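PDB 4BE3: alginate lyase, family PL7, which probably cleaves alginate, a uronic acid polysaccharide of brown algae, by beta-elimination, acting exolytically from the chain end. Local coordinates for residues 58-62 against 63-67. Residues are numbered along the deposited sequence; the frame is centred on the assembly and turned at random.
With SRT (S,R meso-tartaric acid), chain C.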
loop_
_atom_site.group_PDB
_atom_site.type_symbol
_atom_site.label_atom_id
_atom_site.label_comp_id
_atom_site.label_asym_id
_atom_site.label_seq_id
_atom_site.Cartn_x
_atom_site.Cartn_y
_atom_site.Cartn_z
ATOM N N SER A 58 14.988 0.662 20.664
ATOM C CA SER A 58 15.013 -0.196 19.517
ATOM C C SER A 58 16.482 -0.339 19.074
ATOM O O SER A 58 17.386 0.448 19.474
ATOM C CB SER A 58 14.160 0.507 18.408
ATOM O OG SER A 58 14.837 1.753 18.050
ATOM N N ARG A 59 16.756 -1.374 18.289
ATOM C CA ARG A 59 18.136 -1.583 17.786
ATOM C C ARG A 59 18.603 -0.367 16.925
ATOM O O ARG A 59 19.747 -0.048 16.906
ATOM C CB ARG A 59 18.169 -2.927 16.985
ATOM C CG ARG A 59 19.559 -3.420 16.505
ATOM C CD ARG A 59 20.657 -3.589 17.590
ATOM N NE ARG A 59 20.538 -4.785 18.454
ATOM C CZ ARG A 59 19.646 -5.770 18.304
ATOM N NH1 ARG A 59 18.770 -5.758 17.311
ATOM N NH2 ARG A 59 19.637 -6.791 19.150
ATOM N N THR A 60 17.675 0.305 16.244
ATOM C CA THR A 60 17.946 1.387 15.280
ATOM C C THR A 60 18.178 2.778 15.975
ATOM O O THR A 60 18.461 3.798 15.298
ATOM C CB THR A 60 16.701 1.546 14.371
ATOM O OG1 THR A 60 15.469 1.681 15.177
ATOM C CG2 THR A 60 16.583 0.354 13.348
ATOM N N SER A 61 18.037 2.855 17.299
ATOM C CA SER A 61 18.026 4.183 17.967
ATOM C C SER A 61 18.639 4.269 19.355
ATOM O O SER A 61 18.536 3.331 20.159
ATOM C CB SER A 61 16.572 4.795 18.049
ATOM O OG SER A 61 16.717 6.169 18.489
ATOM N N SER A 62 19.205 5.437 19.680
ATOM C CA SER A 62 19.579 5.707 21.113
ATOM C C SER A 62 18.413 6.254 21.949
ATOM O O SER A 62 18.565 6.464 23.136
ATOM C CB SER A 62 20.594 6.858 21.112
ATOM O OG SER A 62 21.787 6.364 20.620
ATOM N N ASN A 63 17.290 6.588 21.307
ATOM C CA ASN A 63 16.211 7.269 22.019
ATOM C C ASN A 63 15.092 6.250 22.316
ATOM O O ASN A 63 14.885 5.277 21.469
ATOM C CB ASN A 63 15.640 8.370 21.113
ATOM C CG ASN A 63 16.531 9.620 21.156
ATOM O OD1 ASN A 63 17.024 9.940 22.211
ATOM N ND2 ASN A 63 16.670 10.353 20.029
ATOM N N THR A 64 14.397 6.445 23.436
ATOM C CA THR A 64 13.368 5.542 23.881
ATOM C C THR A 64 12.042 6.008 23.335
ATOM O O THR A 64 11.833 7.256 23.035
ATOM C CB THR A 64 13.346 5.658 25.410
ATOM O OG1 THR A 64 14.675 5.194 25.856
ATOM C CG2 THR A 64 12.243 4.745 26.006
ATOM N N ARG A 65 11.144 5.037 23.047
ATOM C CA ARG A 65 9.826 5.519 22.484
ATOM C C ARG A 65 8.704 4.639 23.079
ATOM O O ARG A 65 8.986 3.499 23.470
ATOM C CB ARG A 65 9.829 5.376 20.939
ATOM C CG ARG A 65 9.759 3.907 20.451
ATOM C CD ARG A 65 10.067 3.812 18.955
ATOM N NE ARG A 65 11.547 3.947 18.746
ATOM C CZ ARG A 65 12.056 4.467 17.651
ATOM N NH1 ARG A 65 11.222 5.121 16.778
ATOM N NH2 ARG A 65 13.357 4.396 17.389
ATOM N N THR A 66 7.495 5.185 23.093
ATOM C CA THR A 66 6.275 4.317 23.149
ATOM C C THR A 66 5.567 4.742 21.898
ATOM O O THR A 66 5.065 5.940 21.833
ATOM C CB THR A 66 5.468 4.656 24.363
ATOM O OG1 THR A 66 6.225 4.274 25.530
ATOM C CG2 THR A 66 4.153 3.824 24.316
ATOM N N GLU A 67 5.590 3.919 20.819
ATOM C CA GLU A 67 5.179 4.549 19.512
ATOM C C GLU A 67 4.617 3.378 18.640
ATOM O O GLU A 67 5.232 2.257 18.600
ATOM C CB GLU A 67 6.504 5.082 18.857
ATOM C CG GLU A 67 6.212 5.937 17.612
ATOM C CD GLU A 67 7.476 6.427 16.943
ATOM O OE1 GLU A 67 8.507 5.664 16.872
ATOM O OE2 GLU A 67 7.389 7.555 16.417
HETATM O O1 SRT C . 13.369 2.436 14.091
HETATM O O11 SRT C . 11.298 3.415 13.830
HETATM C C1 SRT C . 12.108 2.496 14.061
HETATM C C2 SRT C . 11.240 1.359 14.477
HETATM O O2 SRT C . 10.111 1.013 13.644
HETATM C C3 SRT C . 11.697 0.521 15.644
HETATM O O3 SRT C . 11.110 1.397 16.509
HETATM C C4 SRT C . 11.264 -0.873 15.736
HETATM O O4 SRT C . 10.402 -1.229 16.531
HETATM O O41 SRT C . 11.654 -1.690 14.903
HETATM O O HOH W 1 13.317 3.130 20.885
HETATM O O HOH W 2 17.090 6.483 25.486
#
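Asn63 N donates to Ser61 OG, 2.9 Å and nearly straight at 170°, the straighter of two direct hydrogen bonds joining 58-62 to 63-67. Ser61 chi1 of -170° sets OG opposite its own N and beside the carbonyl carbon, facing that amide, and Tyr261 OH also bonds this hydroxyl. The other, from Arg65 NH2 to Ser58 OG, is weak, 3.1 Å and bent to 131°, with the serine oxygen oblique to the guanidinium. Ser58 OG in turn donates to Thr60 OG1 at 2.9 Å, across the type I turn of 58-61, and Thr60 OG1 gives tartrate O1 a very short hydrogen bond of 2.5 Å. A water-mediated link adds to these: water 1 accepts from Arg65 NE and Ser58 N while donating to Asn63 O.

Among charges, Arg65 NH1 meets Glu67 OE1 at 2.8 Å in the guanidinium plane, and the same carboxylate oxygen bridges to Lys257. This salt bridge, with water 1 on NE, probably holds the guanidinium in its rotation.

Van der Waals contact puts Ser61 CB at the guanidinium edge, 3.3 Å from Arg65 NH2. Over one face sits tartrate O3, 3.3 Å above the plane and centred on it. A leucine at Arg65 would probably leave Glu67 without one of its cationic mates and Ser58 OG without this donor.

Ser58 and Thr60 from the loop and Arg65 from its strand thus line the tartrate pocket with His23, His111, Tyr255 and Lys257, on one of the two sheets of the beta-jelly roll. The loop leads from strand 44-52 into strand 65-70, which runs antiparallel between strand 14-17 and strands 254-258 and 260-262.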